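Ureidoglycolate hydrolase (Arabidopsis thaliana, PDB 4PXE) hydrolyses (S)-ureidoglycolate to glyoxylate, ammonia and carbon dioxide as a manganese-dependent homodimer, a late step of plant purine breakdown. Local coordinates at residues Y53-M58 and L63-D68; A59-T64 and E113-L118; V236-N241 and T327-R332; A261-A266 and K319-S324; R307-A312 and M371-A376. All blocks are in the same frame, centred on the assembly; numbering follows the deposited sequence.

Contact 1 (Y53-M58 and L63-D68)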
# COMPACT_ATOMS: atom_id res chain seq x y z
N TYR A 53 10.75 22.17 -19.37
CA TYR A 53 10.90 23.48 -18.75
C TYR A 53 12.38 23.80 -18.58
O TYR A 53 12.83 24.89 -18.93
CB TYR A 53 10.18 23.49 -17.39
CG TYR A 53 10.20 24.82 -16.66
CD1 TYR A 53 11.27 25.16 -15.85
CD2 TYR A 53 9.14 25.71 -16.77
CE1 TYR A 53 11.28 26.37 -15.16
CE2 TYR A 53 9.15 26.92 -16.08
CZ TYR A 53 10.23 27.24 -15.28
OH TYR A 53 10.25 28.43 -14.60
N VAL A 54 13.15 22.84 -18.08
CA VAL A 54 14.58 23.03 -17.89
C VAL A 54 15.35 23.18 -19.21
O VAL A 54 16.20 24.06 -19.35
CB VAL A 54 15.19 21.88 -17.03
CG1 VAL A 54 16.70 21.98 -17.02
CG2 VAL A 54 14.65 21.94 -15.61
N LYS A 55 15.04 22.34 -20.19
CA LYS A 55 15.68 22.44 -21.49
C LYS A 55 15.43 23.81 -22.14
O LYS A 55 16.32 24.37 -22.78
CB LYS A 55 15.25 21.29 -22.41
CG LYS A 55 15.99 19.98 -22.09
CD LYS A 55 15.61 18.83 -23.02
CE LYS A 55 14.24 18.25 -22.68
NZ LYS A 55 13.84 17.16 -23.63
N ASN A 56 14.22 24.34 -21.96
CA ASN A 56 13.89 25.68 -22.45
C ASN A 56 14.78 26.74 -21.81
O ASN A 56 15.33 27.61 -22.49
CB ASN A 56 12.40 25.98 -22.24
CG ASN A 56 12.01 27.35 -22.74
OD1 ASN A 56 11.67 28.23 -21.96
ND2 ASN A 56 12.04 27.53 -24.06
N LEU A 57 14.94 26.66 -20.49
CA LEU A 57 15.83 27.59 -19.80
C LEU A 57 17.29 27.46 -20.25
O LEU A 57 17.99 28.46 -20.38
CB LEU A 57 15.73 27.40 -18.28
CG LEU A 57 14.40 27.79 -17.63
CD1 LEU A 57 14.50 27.63 -16.13
CD2 LEU A 57 14.04 29.22 -18.00
N MET A 58 17.75 26.23 -20.48
CA MET A 58 19.11 26.02 -20.95
C MET A 58 19.32 26.67 -22.32
O MET A 58 20.34 27.32 -22.56
CB MET A 58 19.43 24.53 -21.04
CG MET A 58 19.62 23.84 -19.71
SD MET A 58 20.12 22.13 -20.01
CE MET A 58 20.46 21.56 -18.33
N LEU A 63 22.95 27.75 -24.13
CA LEU A 63 23.74 26.53 -23.97
C LEU A 63 23.47 25.54 -25.09
O LEU A 63 22.35 25.44 -25.59
CB LEU A 63 23.43 25.87 -22.62
CG LEU A 63 23.64 26.75 -21.38
CD1 LEU A 63 23.13 26.04 -20.14
CD2 LEU A 63 25.12 27.05 -21.24
N THR A 64 24.51 24.80 -25.49
CA THR A 64 24.33 23.66 -26.38
C THR A 64 23.69 22.52 -25.59
O THR A 64 24.28 22.01 -24.64
CB THR A 64 25.68 23.19 -26.93
OG1 THR A 64 26.33 24.28 -27.60
CG2 THR A 64 25.47 22.04 -27.91
N VAL A 65 22.50 22.11 -26.01
CA VAL A 65 21.71 21.12 -25.26
C VAL A 65 21.72 19.75 -25.93
O VAL A 65 21.40 19.62 -27.11
CB VAL A 65 20.25 21.59 -25.07
CG1 VAL A 65 19.47 20.59 -24.20
CG2 VAL A 65 20.21 23.00 -24.46
N ARG A 66 22.07 18.72 -25.16
CA ARG A 66 22.03 17.35 -25.67
C ARG A 66 21.54 16.40 -24.59
O ARG A 66 21.56 16.74 -23.41
CB ARG A 66 23.40 16.91 -26.16
CG ARG A 66 24.49 17.04 -25.13
CD ARG A 66 25.81 16.48 -25.64
NE ARG A 66 26.03 15.15 -25.09
CZ ARG A 66 26.79 14.90 -24.03
NH1 ARG A 66 27.43 15.89 -23.41
NH2 ARG A 66 26.92 13.66 -23.60
N GLU A 67 21.08 15.23 -25.02
CA GLU A 67 20.61 14.20 -24.10
C GLU A 67 21.22 12.87 -24.46
O GLU A 67 21.48 12.58 -25.63
CB GLU A 67 19.09 14.06 -24.18
CG GLU A 67 18.33 15.29 -23.75
CD GLU A 67 16.85 15.04 -23.70
OE1 GLU A 67 16.37 14.41 -22.73
OE2 GLU A 67 16.14 15.47 -24.63
N ASP A 68 21.47 12.04 -23.45
CA ASP A 68 21.99 10.71 -23.71
C ASP A 68 20.87 9.67 -23.73
O ASP A 68 19.69 10.01 -23.66
CB ASP A 68 23.15 10.33 -22.76
CG ASP A 68 22.71 10.17 -21.29
OD1 ASP A 68 21.51 10.01 -21.03
OD2 ASP A 68 23.62 10.21 -20.42
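Lys-55 reaches across to Glu-67, and with that pair begins a compact example of a helix-to-strand connection: helix 45-60 ends, a short loop turns the chain, and strand 64-67 runs back alongside. The two short axes lie 9.1 Å apart at closest approach and run at 149°, close to antiparallel, at the edge of the metal-binding part of this M20-family hydrolase. The lysine chain lies across the side chains of Val-65 and Glu-67 at roughly right angles to both, its CG resting 4.1 Å from Val-65 CG1. A bend at chi3 then carries the ammonium to the carboxylate, where NZ and Glu-67 OE2 form a salt bridge of 3.0 Å. NZ comes from above the carboxylate plane, 48° out of it. The other oxygen of Glu-67, OE1, is hydrogen-bonded to Tyr-183, so the acid joins two partners, and the nearby ammonium would probably favour its ionised form.

One helical turn further on, Met-58 offers its CB rather than its sulfur. CB is 3.8 Å from Val-65 CG2, and Leu-63 CD1 approaches the same carbon from the loop, while the extended remainder of the methionine leads off, away from the strand; its side chain also packs on Ile-112 of helix 105-120. The valine thus uses one methyl for Lys-55 and the other for Met-58. The backbone closes the turn: Leu-63 N donates to Met-58 O over 3.1 Å, with an N-H...O angle of 160°.

Contact 2 (A59-T64 and E113-L118)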
# COMPACT_ATOMS: atom_id res chain seq x y z
N ALA A 59 18.34 26.51 -23.19
CA ALA A 59 18.42 27.09 -24.53
C ALA A 59 18.39 28.61 -24.44
O ALA A 59 19.13 29.29 -25.16
CB ALA A 59 17.28 26.58 -25.40
N LEU A 60 17.55 29.15 -23.56
CA LEU A 60 17.47 30.61 -23.39
C LEU A 60 18.79 31.18 -22.88
O LEU A 60 19.12 32.31 -23.17
CB LEU A 60 16.33 30.99 -22.44
CG LEU A 60 14.91 30.82 -22.98
CD1 LEU A 60 13.89 30.98 -21.85
CD2 LEU A 60 14.64 31.82 -24.10
N ALA A 61 19.53 30.37 -22.13
CA ALA A 61 20.84 30.76 -21.61
C ALA A 61 21.95 30.57 -22.64
O ALA A 61 23.13 30.77 -22.34
CB ALA A 61 21.16 29.97 -20.34
N GLY A 62 21.58 30.17 -23.86
CA GLY A 62 22.54 30.01 -24.94
C GLY A 62 23.40 28.76 -24.87
O GLY A 62 24.47 28.70 -25.48
N LEU A 63 22.95 27.75 -24.13
CA LEU A 63 23.74 26.53 -23.97
C LEU A 63 23.47 25.54 -25.09
O LEU A 63 22.35 25.44 -25.59
CB LEU A 63 23.43 25.87 -22.62
CG LEU A 63 23.64 26.75 -21.38
CD1 LEU A 63 23.13 26.04 -20.14
CD2 LEU A 63 25.12 27.05 -21.24
N THR A 64 24.51 24.80 -25.49
CA THR A 64 24.33 23.66 -26.38
C THR A 64 23.69 22.52 -25.59
O THR A 64 24.28 22.01 -24.64
CB THR A 64 25.68 23.19 -26.93
OG1 THR A 64 26.33 24.28 -27.60
CG2 THR A 64 25.47 22.04 -27.91
N GLU A 113 21.10 29.63 -13.55
CA GLU A 113 21.25 31.02 -13.10
C GLU A 113 22.72 31.40 -12.97
O GLU A 113 23.10 32.52 -13.29
CB GLU A 113 20.48 31.28 -11.80
CG GLU A 113 20.62 32.71 -11.24
CD GLU A 113 20.01 33.79 -12.14
OE1 GLU A 113 19.27 33.47 -13.10
OE2 GLU A 113 20.27 34.99 -11.87
N ALA A 114 23.57 30.47 -12.54
CA ALA A 114 25.00 30.73 -12.47
C ALA A 114 25.60 31.05 -13.83
O ALA A 114 26.45 31.95 -13.95
CB ALA A 114 25.72 29.54 -11.84
N ILE A 115 25.16 30.34 -14.87
CA ILE A 115 25.60 30.64 -16.23
C ILE A 115 25.17 32.05 -16.63
O ILE A 115 25.96 32.84 -17.15
CB ILE A 115 25.02 29.63 -17.25
CG1 ILE A 115 25.64 28.25 -17.02
CG2 ILE A 115 25.28 30.08 -18.67
CD1 ILE A 115 27.11 28.20 -17.19
N ASN A 116 23.91 32.36 -16.38
CA ASN A 116 23.38 33.69 -16.70
C ASN A 116 24.09 34.81 -15.94
O ASN A 116 24.37 35.87 -16.51
CB ASN A 116 21.86 33.71 -16.51
CG ASN A 116 21.14 32.90 -17.58
OD1 ASN A 116 21.53 32.91 -18.74
ND2 ASN A 116 20.09 32.19 -17.18
N VAL A 117 24.41 34.56 -14.68
CA VAL A 117 25.18 35.49 -13.85
C VAL A 117 26.56 35.76 -14.47
O VAL A 117 26.97 36.92 -14.62
CB VAL A 117 25.37 34.93 -12.42
CG1 VAL A 117 26.49 35.65 -11.68
CG2 VAL A 117 24.05 34.99 -11.62
N LEU A 118 27.26 34.70 -14.86
CA LEU A 118 28.58 34.83 -15.47
C LEU A 118 28.52 35.55 -16.81
O LEU A 118 29.38 36.38 -17.12
CB LEU A 118 29.21 33.45 -15.64
CG LEU A 118 29.72 32.81 -14.35
CD1 LEU A 118 30.20 31.38 -14.63
CD2 LEU A 118 30.84 33.65 -13.72
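Ala-61 and Asn-116 make a methyl-on-amide van der Waals contact, where the loop after helix 45-60 comes down on helix 105-120. The methyl CB of Ala-61 points at the helix and meets the side-chain amide of Asn-116, with OD1 at 3.4 Å and ND2 at 4.0 Å. Asn-116 has its CG beside the backbone N and opposite the carbonyl carbon (chi1 -71°), a turn that brings the amide closer to Ala-61 than its first bond would suggest. With an alanine in place of Asn-116, the methyl of Ala-61 would probably lose the amide it rests against, opening a gap beside the C-terminal end of helix 45-60.

The purely apolar part belongs to Ile-115, whose CG2 serves two neighbours. The side chains of Leu-63 and Ile-115 cross obliquely, with CD2 of the first 4.0 Å from CG2 of the second, and Ala-61 CB stands slightly further from that CG2 at 4.4 Å. Leu-63 and Ile-115 both also touch Trp-77 and Ile-131, so the pair continues into the packing against strands 73-77 and 129-133.

Among polar links, the side-chain NZ of Lys-119, further along helix 105-120, donates to Ala-61 O. Backbone bonds act within each segment, none between the two. Gly-62 N donates to Ala-59 O at 2.9 Å. Gly-62 itself has a positive phi (76°), a value that favours glycine, and it ends the helix in a Schellman motif.

Contact 3 (V236-N241 and T327-R332)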
# COMPACT_ATOMS: atom_id res chain seq x y z
N VAL A 236 13.28 -6.68 1.44
CA VAL A 236 13.02 -7.91 2.18
C VAL A 236 11.57 -8.32 2.01
O VAL A 236 10.66 -7.49 2.08
CB VAL A 236 13.33 -7.72 3.68
CG1 VAL A 236 13.13 -9.01 4.45
CG2 VAL A 236 14.76 -7.20 3.87
N GLU A 237 11.36 -9.61 1.77
CA GLU A 237 10.01 -10.15 1.75
C GLU A 237 9.88 -11.39 2.61
O GLU A 237 10.78 -12.24 2.64
CB GLU A 237 9.54 -10.44 0.32
CG GLU A 237 9.50 -9.20 -0.56
CD GLU A 237 8.73 -9.39 -1.85
OE1 GLU A 237 8.52 -10.56 -2.27
OE2 GLU A 237 8.33 -8.37 -2.45
N PHE A 238 8.76 -11.48 3.32
CA PHE A 238 8.40 -12.67 4.08
C PHE A 238 7.14 -13.27 3.47
O PHE A 238 6.26 -12.54 3.01
CB PHE A 238 8.09 -12.31 5.53
CG PHE A 238 9.27 -11.81 6.32
CD1 PHE A 238 10.23 -12.69 6.80
CD2 PHE A 238 9.38 -10.46 6.62
CE1 PHE A 238 11.29 -12.23 7.56
CE2 PHE A 238 10.44 -9.99 7.38
CZ PHE A 238 11.39 -10.88 7.85
N GLU A 239 7.05 -14.61 3.46
CA GLU A 239 5.84 -15.29 2.98
C GLU A 239 5.29 -16.25 4.02
O GLU A 239 6.04 -17.02 4.63
CB GLU A 239 6.12 -16.04 1.67
CG GLU A 239 6.27 -15.13 0.45
CD GLU A 239 6.69 -15.88 -0.81
OE1 GLU A 239 7.08 -17.06 -0.70
OE2 GLU A 239 6.63 -15.28 -1.90
N GLY A 240 3.97 -16.21 4.21
CA GLY A 240 3.27 -17.14 5.09
C GLY A 240 2.04 -17.70 4.39
O GLY A 240 1.85 -17.48 3.19
N ASN A 241 1.22 -18.44 5.12
CA ASN A 241 0.09 -19.13 4.50
C ASN A 241 -1.15 -18.26 4.30
O ASN A 241 -2.00 -18.57 3.48
CB ASN A 241 -0.28 -20.36 5.32
CG ASN A 241 0.81 -21.40 5.33
OD1 ASN A 241 1.41 -21.70 4.30
ND2 ASN A 241 1.08 -21.96 6.51
N THR A 327 16.40 -14.93 11.85
CA THR A 327 15.91 -15.32 13.16
C THR A 327 14.39 -15.14 13.25
O THR A 327 13.68 -16.02 13.72
CB THR A 327 16.60 -14.51 14.27
OG1 THR A 327 18.00 -14.81 14.26
CG2 THR A 327 16.02 -14.86 15.63
N ILE A 328 13.91 -14.00 12.77
CA ILE A 328 12.48 -13.71 12.76
C ILE A 328 11.73 -14.69 11.86
O ILE A 328 10.67 -15.19 12.25
CB ILE A 328 12.23 -12.25 12.30
CG1 ILE A 328 12.71 -11.30 13.38
CG2 ILE A 328 10.75 -12.01 11.98
CD1 ILE A 328 12.91 -9.87 12.90
N ALA A 329 12.27 -14.98 10.68
CA ALA A 329 11.61 -15.93 9.78
C ALA A 329 11.45 -17.30 10.44
O ALA A 329 10.37 -17.91 10.37
CB ALA A 329 12.36 -16.05 8.47
N LYS A 330 12.50 -17.78 11.10
CA LYS A 330 12.44 -19.06 11.79
C LYS A 330 11.43 -19.06 12.94
O LYS A 330 10.66 -20.01 13.09
CB LYS A 330 13.82 -19.47 12.29
CG LYS A 330 14.81 -19.84 11.19
CD LYS A 330 16.09 -20.44 11.78
CE LYS A 330 17.07 -20.89 10.70
NZ LYS A 330 17.76 -19.75 10.03
N LYS A 331 11.43 -18.00 13.74
CA LYS A 331 10.53 -17.91 14.89
C LYS A 331 9.07 -17.79 14.46
O LYS A 331 8.18 -18.41 15.06
CB LYS A 331 10.93 -16.75 15.80
CG LYS A 331 9.99 -16.57 16.98
CD LYS A 331 10.61 -15.77 18.10
CE LYS A 331 9.73 -15.83 19.34
NZ LYS A 331 9.32 -17.24 19.65
N ARG A 332 8.82 -16.99 13.43
CA ARG A 332 7.46 -16.80 12.94
C ARG A 332 6.99 -17.94 12.04
O ARG A 332 5.81 -18.02 11.71
CB ARG A 332 7.37 -15.48 12.17
CG ARG A 332 7.34 -14.25 13.06
CD ARG A 332 5.95 -14.03 13.62
NE ARG A 332 5.97 -13.04 14.70
CZ ARG A 332 4.96 -12.85 15.54
NH1 ARG A 332 3.86 -13.59 15.42
NH2 ARG A 332 5.06 -11.95 16.50
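Phe-238 turns its ring toward helix 311-332 and meets two consecutive residues there. Its CE1 lies 4.1 Å from the methyl CB of Ala-329, which sits at the edge of the ring and near its plane. CZ, the next ring atom, is 4.3 Å from CG2 of Ile-328, whose approach is oblique to the ring. The aromatic therefore meets the helix with its far rim, and the alanine is small enough for the helix backbone to come near: the CA atoms of Phe-238 and Ala-329 are 7.3 Å apart. The torsion chi1 of Phe-238 (-66°) sets CG beside the backbone N and opposite the carbonyl carbon, and the ring projects from the strand toward the helix.

This is helix-on-sheet packing in the dimerization domain of the M20 fold, where strand 222-239 lies between strands 295-308 and 335-344, antiparallel to both, and helices 256-272 and 311-332 cover one side. Phe-238 accordingly also touches Ala-259 of the first of these helices, Ser-300 and Leu-302 of a neighbouring strand, and Val-334, against which Ala-329 packs as well. Ile-328 rests in addition on Glu-262.

Further along the same segment, Arg-332 forms a salt bridge through NE with Glu-262, and its NH2 forms another with Glu-268 of the second subunit.

Contact 4 (A261-A266 and K319-S324)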
# COMPACT_ATOMS: atom_id res chain seq x y z
N ALA A 261 6.86 -6.34 11.05
CA ALA A 261 6.87 -5.42 12.19
C ALA A 261 8.10 -5.66 13.06
O ALA A 261 8.79 -4.71 13.48
CB ALA A 261 5.60 -5.58 13.00
N GLU A 262 8.40 -6.93 13.30
CA GLU A 262 9.57 -7.29 14.10
C GLU A 262 10.86 -6.89 13.42
O GLU A 262 11.80 -6.43 14.08
CB GLU A 262 9.56 -8.79 14.44
CG GLU A 262 8.45 -9.12 15.40
CD GLU A 262 8.24 -10.61 15.63
OE1 GLU A 262 8.43 -11.40 14.69
OE2 GLU A 262 7.86 -10.97 16.76
N LEU A 263 10.92 -7.04 12.09
CA LEU A 263 12.14 -6.66 11.38
C LEU A 263 12.34 -5.15 11.42
O LEU A 263 13.46 -4.69 11.60
CB LEU A 263 12.17 -7.19 9.94
CG LEU A 263 13.50 -6.97 9.20
CD1 LEU A 263 14.70 -7.59 9.94
CD2 LEU A 263 13.43 -7.48 7.77
N ALA A 264 11.26 -4.38 11.27
CA ALA A 264 11.40 -2.92 11.31
C ALA A 264 11.94 -2.47 12.65
O ALA A 264 12.79 -1.57 12.71
CB ALA A 264 10.05 -2.26 11.03
N LEU A 265 11.47 -3.09 13.73
CA LEU A 265 11.96 -2.76 15.07
C LEU A 265 13.41 -3.22 15.25
O LEU A 265 14.19 -2.57 15.96
CB LEU A 265 11.03 -3.33 16.15
CG LEU A 265 9.70 -2.57 16.18
CD1 LEU A 265 8.58 -3.41 16.81
CD2 LEU A 265 9.84 -1.24 16.90
N ALA A 266 13.78 -4.32 14.60
CA ALA A 266 15.18 -4.78 14.67
C ALA A 266 16.12 -3.82 13.95
O ALA A 266 17.25 -3.60 14.41
CB ALA A 266 15.33 -6.21 14.11
N LYS A 319 24.71 -6.52 8.21
CA LYS A 319 24.88 -7.92 8.63
C LYS A 319 23.90 -8.30 9.73
O LYS A 319 23.30 -9.39 9.70
CB LYS A 319 26.32 -8.17 9.09
CG LYS A 319 27.37 -7.88 8.03
CD LYS A 319 28.72 -8.47 8.41
CE LYS A 319 29.86 -7.82 7.62
NZ LYS A 319 30.30 -6.54 8.24
N LYS A 320 23.73 -7.42 10.72
CA LYS A 320 22.81 -7.68 11.82
C LYS A 320 21.37 -7.74 11.32
O LYS A 320 20.59 -8.56 11.80
CB LYS A 320 22.92 -6.63 12.92
CG LYS A 320 24.25 -6.63 13.68
CD LYS A 320 24.25 -5.50 14.69
CE LYS A 320 25.44 -5.56 15.64
NZ LYS A 320 25.35 -4.41 16.58
N ILE A 321 21.02 -6.89 10.37
CA ILE A 321 19.67 -6.92 9.81
C ILE A 321 19.40 -8.26 9.12
O ILE A 321 18.32 -8.85 9.28
CB ILE A 321 19.41 -5.74 8.86
CG1 ILE A 321 19.36 -4.44 9.66
CG2 ILE A 321 18.09 -5.94 8.09
CD1 ILE A 321 19.42 -3.19 8.81
N GLN A 322 20.38 -8.77 8.37
CA GLN A 322 20.21 -10.06 7.71
C GLN A 322 20.08 -11.19 8.72
O GLN A 322 19.24 -12.09 8.55
CB GLN A 322 21.34 -10.35 6.72
CG GLN A 322 21.06 -11.59 5.88
CD GLN A 322 21.89 -11.66 4.62
OE1 GLN A 322 22.76 -10.81 4.37
NE2 GLN A 322 21.62 -12.67 3.79
N GLU A 323 20.89 -11.15 9.78
CA GLU A 323 20.77 -12.12 10.86
C GLU A 323 19.38 -12.08 11.50
O GLU A 323 18.75 -13.13 11.70
CB GLU A 323 21.87 -11.90 11.91
CG GLU A 323 23.26 -12.27 11.40
CD GLU A 323 24.39 -11.82 12.32
OE1 GLU A 323 24.13 -11.09 13.30
OE2 GLU A 323 25.55 -12.19 12.04
N SER A 324 18.89 -10.89 11.80
CA SER A 324 17.57 -10.74 12.38
C SER A 324 16.45 -11.22 11.46
O SER A 324 15.49 -11.82 11.93
CB SER A 324 17.31 -9.29 12.81
OG SER A 324 18.04 -8.99 13.99
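The helical layer of the dimerization domain is an antiparallel pair, and Leu-263 and Ala-266 of helix 256-272 meet Ile-321 and Ser-324 of helix 311-332 where the two run side by side. The axes of the short segments approach to 9.9 Å with a signed crossing angle of 156°. Both helices lie on the same sheet: Leu-263 also touches Val-236 and Phe-238, while Ile-321 touches Leu-234 and Phe-339. Another face of helix 256-272 meets its counterpart, Ala-261 packing on Ala-261 of the second subunit and Leu-265 on Leu-265 of that subunit, so helix 256-272 faces the second subunit on one side and helix 311-332 on another.

Leu-263 spans the gap with a single branch. Its CG stands opposite the backbone N (chi1 -173°), and this swings CD1 to the neighbouring helix although the first bond of the side chain does not aim there. CD1 comes 3.9 Å from the backbone O of Ile-321 and 4.2 Å from CG2 of the same residue, the two side chains crossing at about a right angle. Ser-324 CB is likewise 4.2 Å from Leu-263 CD1, so one leucine tip touches two successive turns of the facing helix.

About one turn further along helix 256-272, small side chains allow the backbones to close in, the CA atoms of Ala-266 and Ser-324 being 6.8 Å apart. The hydroxyl of Ser-324 is hydrogen-bonded to His-270 NE2, and beside it Ala-266 CB lies 3.9 Å from Ser-324 CB.

Contact 5 (R307-A312 and M371-A376). With GLV (glyoxylic acid), chain E.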
# COMPACT_ATOMS: atom_id res chain seq x y z
N ARG A 307 22.54 3.99 6.53
CA ARG A 307 23.74 4.75 6.15
C ARG A 307 24.61 5.06 7.35
O ARG A 307 24.15 5.05 8.49
CB ARG A 307 23.39 6.09 5.47
CG ARG A 307 22.10 6.06 4.64
CD ARG A 307 21.78 7.41 4.04
NE ARG A 307 20.43 7.38 3.50
CZ ARG A 307 19.92 8.32 2.70
NH1 ARG A 307 20.66 9.37 2.36
NH2 ARG A 307 18.68 8.22 2.26
N ASP A 308 25.88 5.37 7.07
CA ASP A 308 26.80 5.89 8.09
C ASP A 308 27.94 6.56 7.33
O ASP A 308 28.24 6.19 6.20
CB ASP A 308 27.34 4.75 8.96
CG ASP A 308 27.90 5.22 10.31
OD1 ASP A 308 28.56 6.30 10.37
OD2 ASP A 308 27.71 4.50 11.31
N ILE A 309 28.58 7.54 7.96
CA ILE A 309 29.79 8.11 7.38
C ILE A 309 30.91 7.06 7.42
O ILE A 309 31.77 7.03 6.54
CB ILE A 309 30.21 9.43 8.08
CG1 ILE A 309 31.40 10.08 7.36
CG2 ILE A 309 30.53 9.19 9.55
CD1 ILE A 309 31.18 10.35 5.87
N ASP A 310 30.84 6.18 8.42
CA ASP A 310 31.78 5.07 8.55
C ASP A 310 31.24 3.80 7.87
O ASP A 310 30.23 3.23 8.30
CB ASP A 310 32.06 4.79 10.03
CG ASP A 310 33.21 3.83 10.22
OD1 ASP A 310 32.99 2.61 10.17
OD2 ASP A 310 34.36 4.30 10.40
N GLU A 311 31.92 3.38 6.81
CA GLU A 311 31.47 2.26 5.99
C GLU A 311 31.38 0.94 6.77
O GLU A 311 30.39 0.21 6.68
CB GLU A 311 32.39 2.10 4.77
CG GLU A 311 31.89 1.13 3.71
CD GLU A 311 32.79 1.12 2.47
OE1 GLU A 311 33.84 1.80 2.49
OE2 GLU A 311 32.45 0.43 1.49
N ALA A 312 32.41 0.65 7.57
CA ALA A 312 32.42 -0.57 8.36
C ALA A 312 31.26 -0.64 9.36
O ALA A 312 30.64 -1.70 9.54
CB ALA A 312 33.77 -0.72 9.08
N MET A 371 33.44 23.72 6.84
CA MET A 371 33.59 22.40 6.25
C MET A 371 32.58 21.47 6.90
O MET A 371 32.41 21.49 8.11
CB MET A 371 34.99 21.87 6.53
CG MET A 371 36.11 22.76 6.02
SD MET A 371 36.11 22.80 4.23
CE MET A 371 37.51 23.90 3.93
N MET A 372 31.94 20.63 6.10
CA MET A 372 30.98 19.69 6.67
C MET A 372 30.77 18.50 5.75
O MET A 372 31.21 18.52 4.60
CB MET A 372 29.66 20.39 7.00
CG MET A 372 28.97 21.03 5.80
SD MET A 372 27.68 22.24 6.21
CE MET A 372 26.56 21.23 7.16
N ILE A 373 30.12 17.47 6.27
CA ILE A 373 29.84 16.29 5.46
C ILE A 373 28.39 16.27 5.02
O ILE A 373 27.54 16.95 5.60
CB ILE A 373 30.17 14.98 6.21
CG1 ILE A 373 29.13 14.69 7.30
CG2 ILE A 373 31.60 15.03 6.77
CD1 ILE A 373 28.89 13.21 7.56
N SER A 374 28.11 15.52 3.96
CA SER A 374 26.73 15.28 3.55
C SER A 374 26.25 13.96 4.13
O SER A 374 26.93 12.93 4.02
CB SER A 374 26.62 15.25 2.04
OG SER A 374 25.27 15.04 1.64
N ARG A 375 25.08 13.99 4.76
CA ARG A 375 24.43 12.78 5.27
C ARG A 375 23.59 12.14 4.17
O ARG A 375 23.57 10.91 4.00
CB ARG A 375 23.58 13.11 6.50
CG ARG A 375 24.38 13.73 7.65
CD ARG A 375 23.55 13.78 8.91
NE ARG A 375 24.25 14.47 10.00
CZ ARG A 375 25.21 13.92 10.74
NH1 ARG A 375 25.60 12.67 10.52
NH2 ARG A 375 25.78 14.63 11.71
N ALA A 376 22.86 12.97 3.44
CA ALA A 376 22.18 12.54 2.22
C ALA A 376 23.20 12.07 1.20
O ALA A 376 24.37 12.48 1.23
CB ALA A 376 21.36 13.70 1.66
C1 GLV E . 18.41 11.08 -1.69
O1 GLV E . 19.43 11.86 -2.22
C2 GLV E . 18.67 10.60 -0.31
O2 GLV E . 19.76 10.92 0.27
O3 GLV E . 17.81 9.87 0.27
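Arg-307 and Ala-376 meet beside the bound glyoxylate, the arginine having the most surface covered here, with Ile-309 and Ile-373 close behind. The guanidinium takes the carboxylate of glyoxylate with both terminal nitrogens: NH1 to O2 at 2.8 Å and NH2 to O3 at 2.7 Å, with N-H...O angles of 161° and 165°. Ala-376 CA, 3.5 Å from NH1, lies near the guanidinium plane at its edge, as does Arg-375 O. The side chain of Arg-307 is extended from CG to NE, and NE is tied to Asp-305 by a salt bridge, a second-shell acid that would steady the group's rotation. A leucine in place of the arginine would probably leave the glyoxylate carboxylate without its paired donors and Asp-305 without its cation.

Further from the ligand, Ile-309 and Ile-373 reach toward each other tip to tip, CG1 of the first 4.0 Å from CD1 of the second. Asp-308 OD1 meanwhile accepts from Asp-310 N in an Asx turn that leads into helix 311-332.

Asn-294 of the second subunit and the backbone N of Tyr-377 also bind the ligand, adding to an M20-family active-site pocket built from both subunits, where the carboxylate of ureidoglycolate probably sits in the same way.

How the contacts relate
From the N terminus, contact 1 closes the shortest loop, folding helix 45-60 back on strand 64-67. Contact 2 starts on the residues where contact 1 ends, shares Leu-63 and Thr-64 with it, and carries the same helix end over to helix 105-120. The other three open only after contacts 1 and 2 have closed. Contact 3 spans from strand 222-239 to helix 311-332, and contact 4, nested inside that loop, pairs helix 256-272 with helix 311-332. Contact 5 crosses both, linking the end of strand 295-308 and the turn after it to the end of strand 369-374 and the loop beyond. Contacts 1 and 3 lie about 49 Å apart between centres, while contacts 3, 4 and 5 all touch the second subunit.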